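Local coordinates for protein putative hexose oxidase (Nonomuraea sp. ATCC 39727, PDB 5AWV) that probably oxidises a sugar of teicoplanin-type glycopeptide antibiotics, using a covalently attached FAD cofactor, at residues Thr249-Thr254 and Pro320-Leu325; Phe257-Met262 and Ala382-Met387; Phe309-Gln314 and Asp327-Ala332. All blocks are in the same frame, centred on the assembly; numbering follows the deposited sequence.

Contact 1 (Thr249-Thr254 and Pro320-Leu325); sequences TLLTST and PDARRL
Leu251 places CG beside its own carbonyl carbon, with chi1 at -153°, some way off a true anti position, and this torsion together with chi2 turns the CD2 branch toward the first turn of the helix that begins at Ala322. Arg323 answers with a chain that leaves the helix with CG anti to the backbone N (chi1 176°) and then bends at chi2 (63°), so that its CD turns back alongside the same methyl. Leu251 CD2 is therefore the single group that meets the helix. It lies 3.5 Å from Arg323 CA and 3.7 Å from Arg323 N, touching the backbone itself, while Arg323 CB at 3.8 Å and Arg323 CD at 3.9 Å lie alongside it on the same side. Ala322 adds a looser contact, its CB 4.4 Å from Leu251 CD2. It is a small van der Waals contact of about 101 Å², a methyl laid on backbone and aliphatic carbon. The polar end of Arg323 is engaged along its own helix, where NE forms a salt bridge with Asp327, one turn on; the aliphatic carbons CB and CD are what meet Leu251. The turn that receives the leucine is already helical in its bonding, Leu325 N donating to Asp321 O over 2.8 Å. Strand 249-257 belongs to the antiparallel sheet of the substrate domain, as in berberine bridge enzyme relatives, and runs there between strands 340-349 and 309-316. Pro345 of the former touches both Leu251 and Arg323, so leucine, arginine and proline pack together where helix 322-334 starts across the sheet.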
# COMPACT_ATOMS: atom_id res chain seq x y z
N THR A 249 -0.86 -18.68 15.34
CA THR A 249 -1.04 -17.76 16.44
C THR A 249 0.18 -16.88 16.65
O THR A 249 1.28 -17.24 16.24
CB THR A 249 -1.30 -18.49 17.78
OG1 THR A 249 -0.18 -19.25 18.07
CG2 THR A 249 -2.47 -19.45 17.71
N LEU A 250 -0.10 -15.70 17.21
CA LEU A 250 0.88 -14.70 17.56
C LEU A 250 0.85 -14.48 19.07
O LEU A 250 -0.26 -14.47 19.68
CB LEU A 250 0.56 -13.39 16.86
CG LEU A 250 0.62 -13.47 15.33
CD1 LEU A 250 -0.11 -12.26 14.74
CD2 LEU A 250 2.04 -13.50 14.79
N LEU A 251 2.01 -14.33 19.65
CA LEU A 251 2.10 -13.71 20.97
C LEU A 251 2.28 -12.21 20.84
O LEU A 251 3.17 -11.72 20.12
CB LEU A 251 3.25 -14.41 21.72
CG LEU A 251 3.33 -14.53 23.23
CD1 LEU A 251 2.05 -15.14 23.81
CD2 LEU A 251 4.55 -15.41 23.57
N THR A 252 1.43 -11.47 21.49
CA THR A 252 1.41 -10.02 21.38
C THR A 252 1.50 -9.30 22.75
O THR A 252 1.03 -9.80 23.77
CB THR A 252 0.15 -9.54 20.66
OG1 THR A 252 -1.01 -9.86 21.45
CG2 THR A 252 0.01 -10.25 19.25
N SER A 253 2.12 -8.14 22.74
CA SER A 253 2.12 -7.27 23.88
C SER A 253 2.32 -5.86 23.43
O SER A 253 3.00 -5.64 22.43
CB SER A 253 3.32 -7.71 24.76
OG SER A 253 3.48 -6.87 25.90
N THR A 254 1.79 -4.88 24.14
CA THR A 254 2.15 -3.46 23.90
C THR A 254 2.73 -2.89 25.19
O THR A 254 2.05 -2.93 26.20
CB THR A 254 0.90 -2.70 23.44
OG1 THR A 254 0.40 -3.30 22.21
CG2 THR A 254 1.12 -1.21 23.29
N PRO A 320 8.43 -23.05 20.53
CA PRO A 320 8.39 -22.94 22.00
C PRO A 320 9.27 -21.84 22.59
O PRO A 320 8.93 -21.42 23.65
CB PRO A 320 8.85 -24.34 22.50
CG PRO A 320 9.49 -25.00 21.34
CD PRO A 320 8.93 -24.37 20.08
N ASP A 321 10.24 -21.29 21.87
CA ASP A 321 11.01 -20.10 22.36
C ASP A 321 10.29 -18.71 22.25
O ASP A 321 10.84 -17.69 22.64
CB ASP A 321 12.42 -20.04 21.73
CG ASP A 321 12.40 -19.74 20.26
OD1 ASP A 321 11.29 -19.90 19.69
OD2 ASP A 321 13.46 -19.34 19.66
N ALA A 322 9.07 -18.68 21.70
CA ALA A 322 8.48 -17.42 21.33
C ALA A 322 8.35 -16.50 22.54
O ALA A 322 8.60 -15.29 22.46
CB ALA A 322 7.10 -17.63 20.72
N ARG A 323 7.87 -17.06 23.65
CA ARG A 323 7.73 -16.21 24.88
C ARG A 323 9.08 -15.66 25.35
O ARG A 323 9.21 -14.48 25.70
CB ARG A 323 7.05 -16.96 26.02
CG ARG A 323 6.97 -16.17 27.32
CD ARG A 323 6.11 -14.91 27.16
NE ARG A 323 6.19 -14.06 28.34
CZ ARG A 323 5.46 -14.18 29.45
NH1 ARG A 323 4.45 -15.05 29.53
NH2 ARG A 323 5.71 -13.37 30.47
N ARG A 324 10.11 -16.49 25.26
CA ARG A 324 11.47 -16.00 25.59
C ARG A 324 11.90 -14.91 24.68
O ARG A 324 12.54 -13.97 25.11
CB ARG A 324 12.54 -17.06 25.44
CG ARG A 324 12.95 -17.72 26.67
CD ARG A 324 14.13 -18.63 26.39
NE ARG A 324 13.66 -19.89 25.84
CZ ARG A 324 14.26 -20.55 24.85
NH1 ARG A 324 15.30 -20.05 24.19
NH2 ARG A 324 13.76 -21.70 24.47
N LEU A 325 11.65 -15.06 23.38
CA LEU A 325 12.10 -14.02 22.49
C LEU A 325 11.45 -12.71 22.75
O LEU A 325 12.08 -11.63 22.65
CB LEU A 325 11.84 -14.42 21.04
CG LEU A 325 12.56 -15.63 20.50
CD1 LEU A 325 12.14 -15.84 19.00
CD2 LEU A 325 14.09 -15.63 20.68

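Contact 2 (Phe257-Met262 and Ala382-Met387); sequences FDWAGM and AVYENM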
# COMPACT_ATOMS: atom_id res chain seq x y z
N PHE A 257 4.56 3.79 27.51
CA PHE A 257 5.45 4.67 28.18
C PHE A 257 4.68 5.89 28.57
O PHE A 257 3.70 6.23 27.93
CB PHE A 257 6.60 5.09 27.27
CG PHE A 257 7.36 3.91 26.73
CD1 PHE A 257 8.37 3.36 27.45
CD2 PHE A 257 7.01 3.35 25.52
CE1 PHE A 257 9.06 2.26 26.95
CE2 PHE A 257 7.70 2.25 25.02
CZ PHE A 257 8.75 1.72 25.73
N ASP A 258 5.16 6.60 29.57
CA ASP A 258 4.43 7.76 30.05
C ASP A 258 5.32 8.93 29.88
O ASP A 258 6.45 8.95 30.35
CB ASP A 258 4.05 7.53 31.51
CG ASP A 258 3.18 8.63 32.06
OD1 ASP A 258 2.95 9.67 31.40
OD2 ASP A 258 2.75 8.45 33.21
N TRP A 259 4.86 9.91 29.15
CA TRP A 259 5.66 11.14 28.95
C TRP A 259 5.95 11.88 30.25
O TRP A 259 7.05 12.37 30.45
CB TRP A 259 4.97 12.10 28.07
CG TRP A 259 5.04 11.81 26.60
CD1 TRP A 259 4.02 11.41 25.80
CD2 TRP A 259 6.19 11.98 25.78
NE1 TRP A 259 4.46 11.33 24.51
CE2 TRP A 259 5.79 11.68 24.46
CE3 TRP A 259 7.51 12.41 26.02
CZ2 TRP A 259 6.67 11.76 23.39
CZ3 TRP A 259 8.41 12.48 24.95
CH2 TRP A 259 7.99 12.16 23.65
N ALA A 260 4.97 11.92 31.16
CA ALA A 260 5.12 12.69 32.44
C ALA A 260 6.35 12.23 33.20
O ALA A 260 7.16 13.02 33.63
CB ALA A 260 3.86 12.57 33.29
N GLY A 261 6.58 10.95 33.26
CA GLY A 261 7.78 10.48 33.89
C GLY A 261 9.04 10.43 33.07
O GLY A 261 10.04 10.00 33.59
N MET A 262 9.02 10.84 31.79
CA MET A 262 10.19 10.61 30.90
C MET A 262 11.21 11.80 30.86
O MET A 262 10.95 12.80 30.25
CB MET A 262 9.62 10.29 29.46
CG MET A 262 10.60 9.80 28.37
SD MET A 262 11.21 8.11 28.61
CE MET A 262 9.76 7.07 28.46
N ALA A 382 17.50 15.72 18.62
CA ALA A 382 16.57 16.44 17.75
C ALA A 382 15.16 15.89 17.83
O ALA A 382 14.21 16.68 17.90
CB ALA A 382 17.06 16.43 16.32
N VAL A 383 15.01 14.56 17.91
CA VAL A 383 13.69 14.02 18.10
C VAL A 383 13.05 14.52 19.45
O VAL A 383 11.88 14.93 19.52
CB VAL A 383 13.71 12.48 18.06
CG1 VAL A 383 12.42 11.91 18.46
CG2 VAL A 383 14.12 11.97 16.66
N TYR A 384 13.82 14.36 20.54
CA TYR A 384 13.32 14.79 21.89
C TYR A 384 12.89 16.22 21.84
O TYR A 384 11.83 16.52 22.33
CB TYR A 384 14.35 14.59 22.96
CG TYR A 384 13.79 14.84 24.33
CD1 TYR A 384 12.91 13.95 24.87
CD2 TYR A 384 14.15 15.97 25.09
CE1 TYR A 384 12.36 14.11 26.10
CE2 TYR A 384 13.59 16.15 26.36
CZ TYR A 384 12.70 15.22 26.83
OH TYR A 384 12.09 15.30 28.03
N GLU A 385 13.74 17.09 21.30
CA GLU A 385 13.48 18.50 21.26
C GLU A 385 12.19 18.84 20.54
O GLU A 385 11.37 19.57 21.07
CB GLU A 385 14.69 19.26 20.67
CG GLU A 385 14.47 20.69 20.09
CD GLU A 385 13.69 21.64 20.98
OE1 GLU A 385 13.07 22.63 20.46
OE2 GLU A 385 13.72 21.41 22.23
N ASN A 386 11.99 18.31 19.31
CA ASN A 386 10.76 18.60 18.62
C ASN A 386 9.53 17.94 19.23
O ASN A 386 8.39 18.50 19.27
CB ASN A 386 11.01 18.30 17.09
CG ASN A 386 11.98 19.24 16.47
OD1 ASN A 386 11.60 20.31 16.06
ND2 ASN A 386 13.22 18.89 16.39
N MET A 387 9.69 16.73 19.78
CA MET A 387 8.54 16.05 20.37
C MET A 387 8.05 16.70 21.70
O MET A 387 6.95 16.42 22.14
CB MET A 387 8.86 14.56 20.65
CG MET A 387 8.85 13.63 19.42
SD MET A 387 7.37 13.74 18.41
CE MET A 387 6.14 13.26 19.60
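One indole, that of Trp259, meets both Met387 and, at its edge, Tyr384, while the CA atoms of Trp259 and Met387 stay 10.3 Å apart. The six-membered part of the ring does the touching. Its CH2 lies 3.9 Å from Met387 CB, and the methionine, bent at both chi2 (-51°) and chi3 (-61°), curls its tip back so that CE comes 4.1 Å from Trp259 CZ2; the two side chains cross at about a right angle. Tyr384 comes up at the rim of the indole, near its plane, with Tyr384 CE1 4.4 Å from Trp259 CZ3, and its hydroxyl OH approaches Met262 O at 3.5 Å. The tryptophan is presented by a type I beta turn, Trp259 to Met262, closed by Met262 N donating to Trp259 O at 2.8 Å. An Asx turn overlaps its start: Asp258 OD1 accepts from Ala260 N over 3.0 Å, met from above the carboxylate plane. This loop connects strand 249-257 of the substrate-domain sheet to helix 264-280, and the contact joins it to the last turns of helix 377-387. On its pyrrole side the indole is fixed by a hydrogen bond from NE1 to Gly298 O. Tyr384, whose ring also meets Phe267, has its side chain about 6 Å from a bound mannose.

Contact 3 (Phe309-Gln314 and Asp327-Ala332); sequences FMMPIQ and DAHIEA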
# COMPACT_ATOMS: atom_id res chain seq x y z
N PHE A 309 2.48 7.00 23.32
CA PHE A 309 3.85 6.63 23.42
C PHE A 309 3.84 5.17 23.82
O PHE A 309 3.57 4.84 24.98
CB PHE A 309 4.51 7.51 24.49
CG PHE A 309 6.03 7.54 24.45
CD1 PHE A 309 6.82 6.59 23.72
CD2 PHE A 309 6.70 8.49 25.18
CE1 PHE A 309 8.15 6.63 23.78
CE2 PHE A 309 8.07 8.58 25.15
CZ PHE A 309 8.82 7.65 24.44
N MET A 310 4.04 4.26 22.83
CA MET A 310 3.85 2.86 23.06
C MET A 310 4.61 2.01 22.02
O MET A 310 5.05 2.53 21.02
CB MET A 310 2.39 2.54 22.99
CG MET A 310 1.73 2.99 21.73
SD MET A 310 0.13 2.20 21.66
CE MET A 310 -0.46 3.21 20.33
N MET A 311 4.70 0.72 22.27
CA MET A 311 5.48 -0.20 21.43
C MET A 311 4.74 -1.49 21.34
O MET A 311 4.91 -2.38 22.18
CB MET A 311 6.91 -0.36 21.94
CG MET A 311 7.77 -1.21 21.06
SD MET A 311 9.48 -1.42 21.60
CE MET A 311 9.24 -2.71 22.83
N PRO A 312 3.87 -1.61 20.35
CA PRO A 312 3.29 -2.94 20.13
C PRO A 312 4.37 -3.92 19.65
O PRO A 312 5.32 -3.52 18.88
CB PRO A 312 2.21 -2.70 19.03
CG PRO A 312 2.08 -1.22 18.98
CD PRO A 312 3.30 -0.57 19.49
N ILE A 313 4.24 -5.16 20.05
CA ILE A 313 5.13 -6.22 19.66
C ILE A 313 4.31 -7.46 19.30
O ILE A 313 3.30 -7.79 19.97
CB ILE A 313 6.06 -6.62 20.81
CG1 ILE A 313 6.66 -5.37 21.45
CG2 ILE A 313 7.11 -7.64 20.40
CD1 ILE A 313 7.20 -5.67 22.82
N GLN A 314 4.77 -8.20 18.31
CA GLN A 314 4.24 -9.52 18.09
C GLN A 314 5.27 -10.50 17.71
O GLN A 314 6.27 -10.15 17.03
CB GLN A 314 3.14 -9.44 17.03
CG GLN A 314 3.59 -8.95 15.72
CD GLN A 314 2.44 -8.90 14.64
OE1 GLN A 314 2.48 -9.62 13.66
NE2 GLN A 314 1.49 -8.08 14.86
N ASP A 327 10.13 -11.71 25.57
CA ASP A 327 10.60 -11.17 26.89
C ASP A 327 11.91 -10.53 26.78
O ASP A 327 12.14 -9.44 27.30
CB ASP A 327 10.59 -12.24 27.97
CG ASP A 327 9.19 -12.56 28.46
OD1 ASP A 327 8.28 -11.76 28.22
OD2 ASP A 327 9.03 -13.68 29.03
N ALA A 328 12.82 -11.19 26.10
CA ALA A 328 14.13 -10.64 25.86
C ALA A 328 14.16 -9.35 25.07
O ALA A 328 14.93 -8.43 25.37
CB ALA A 328 14.99 -11.67 25.21
N HIS A 329 13.32 -9.24 24.02
CA HIS A 329 13.19 -7.97 23.34
C HIS A 329 12.69 -6.84 24.26
O HIS A 329 13.22 -5.70 24.26
CB HIS A 329 12.18 -8.16 22.13
CG HIS A 329 11.91 -6.91 21.36
ND1 HIS A 329 12.83 -6.33 20.54
CD2 HIS A 329 10.81 -6.14 21.30
CE1 HIS A 329 12.31 -5.24 20.00
NE2 HIS A 329 11.08 -5.12 20.44
N ILE A 330 11.66 -7.12 25.04
CA ILE A 330 11.11 -6.09 25.87
C ILE A 330 12.15 -5.63 26.89
O ILE A 330 12.37 -4.41 27.11
CB ILE A 330 9.87 -6.61 26.64
CG1 ILE A 330 8.68 -6.77 25.75
CG2 ILE A 330 9.52 -5.65 27.80
CD1 ILE A 330 7.65 -7.66 26.39
N GLU A 331 12.83 -6.58 27.53
CA GLU A 331 13.82 -6.15 28.56
C GLU A 331 14.98 -5.38 27.99
O GLU A 331 15.45 -4.45 28.64
CB GLU A 331 14.41 -7.33 29.30
CG GLU A 331 13.46 -7.88 30.30
CD GLU A 331 13.19 -6.88 31.42
OE1 GLU A 331 14.14 -6.44 32.10
OE2 GLU A 331 12.03 -6.52 31.54
N ALA A 332 15.45 -5.72 26.78
CA ALA A 332 16.46 -4.96 26.12
C ALA A 332 15.98 -3.55 25.92
O ALA A 332 16.74 -2.61 26.08
CB ALA A 332 16.85 -5.59 24.76
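Strand 309-314 and helix 327-332 run nearly antiparallel, with 158° between their N-to-C directions and 10.2 Å between their axes at closest approach, the spacing of a helix laid on a beta sheet. They belong to the two-layer alpha+beta substrate domain, in which helix 322-334 follows strand 309-316 in the chain and folds back across one face of the antiparallel sheet. Met311 and Ile313, two residues apart on the strand, both point at the helix. Met311 is extended through its first two torsions (chi1 -176°) and approaches His329 from the opposite direction, bending at chi3 so that CE lies obliquely by the ring. Its CE stops 3.9 Å from His329 NE2, and its SD lies 5.2 Å from the ring centroid, 63° off the ring normal, an oblique Met-aromatic contact. The imidazole has two further partners: NE2 is hydrogen-bonded to the hydroxyl of Ser293 on strand 291-298, and Trp277 of helix 264-280 makes an edge-to-face contact with the ring. Ile313 comes to its edge instead, CD1 lying in the ring plane 3.9 Å from His329 CD2. That same methyl presses on the neighbouring side chain of the helix, where Ile313 CD1 and Ile330 CG1 are only 3.5 Å apart, tighter than usual van der Waals contact.

Contacts 1 and 3 secure one helix, 322-334, to two neighbouring strands of one sheet, their centres 10 Å apart. Contact 1 takes the first turn of the helix, near the surface, and relies on a methyl against backbone and aliphatic arginine carbons; contact 3, farther along, is fully buried and brings sulfur and imidazole into the packing. The strands are joined directly, Ser253 O lying 2.7 Å from Ile313 N, a probable hydrogen bond. Contact 2, partly buried, uses a different helix and a loop rather than a strand, and centres on an indole packed on a methionine, with a tyrosine at its edge. Phe309 of segment 309-314 links it to contact 3, its CD2 packing 3.4 Å from Trp259 CE2.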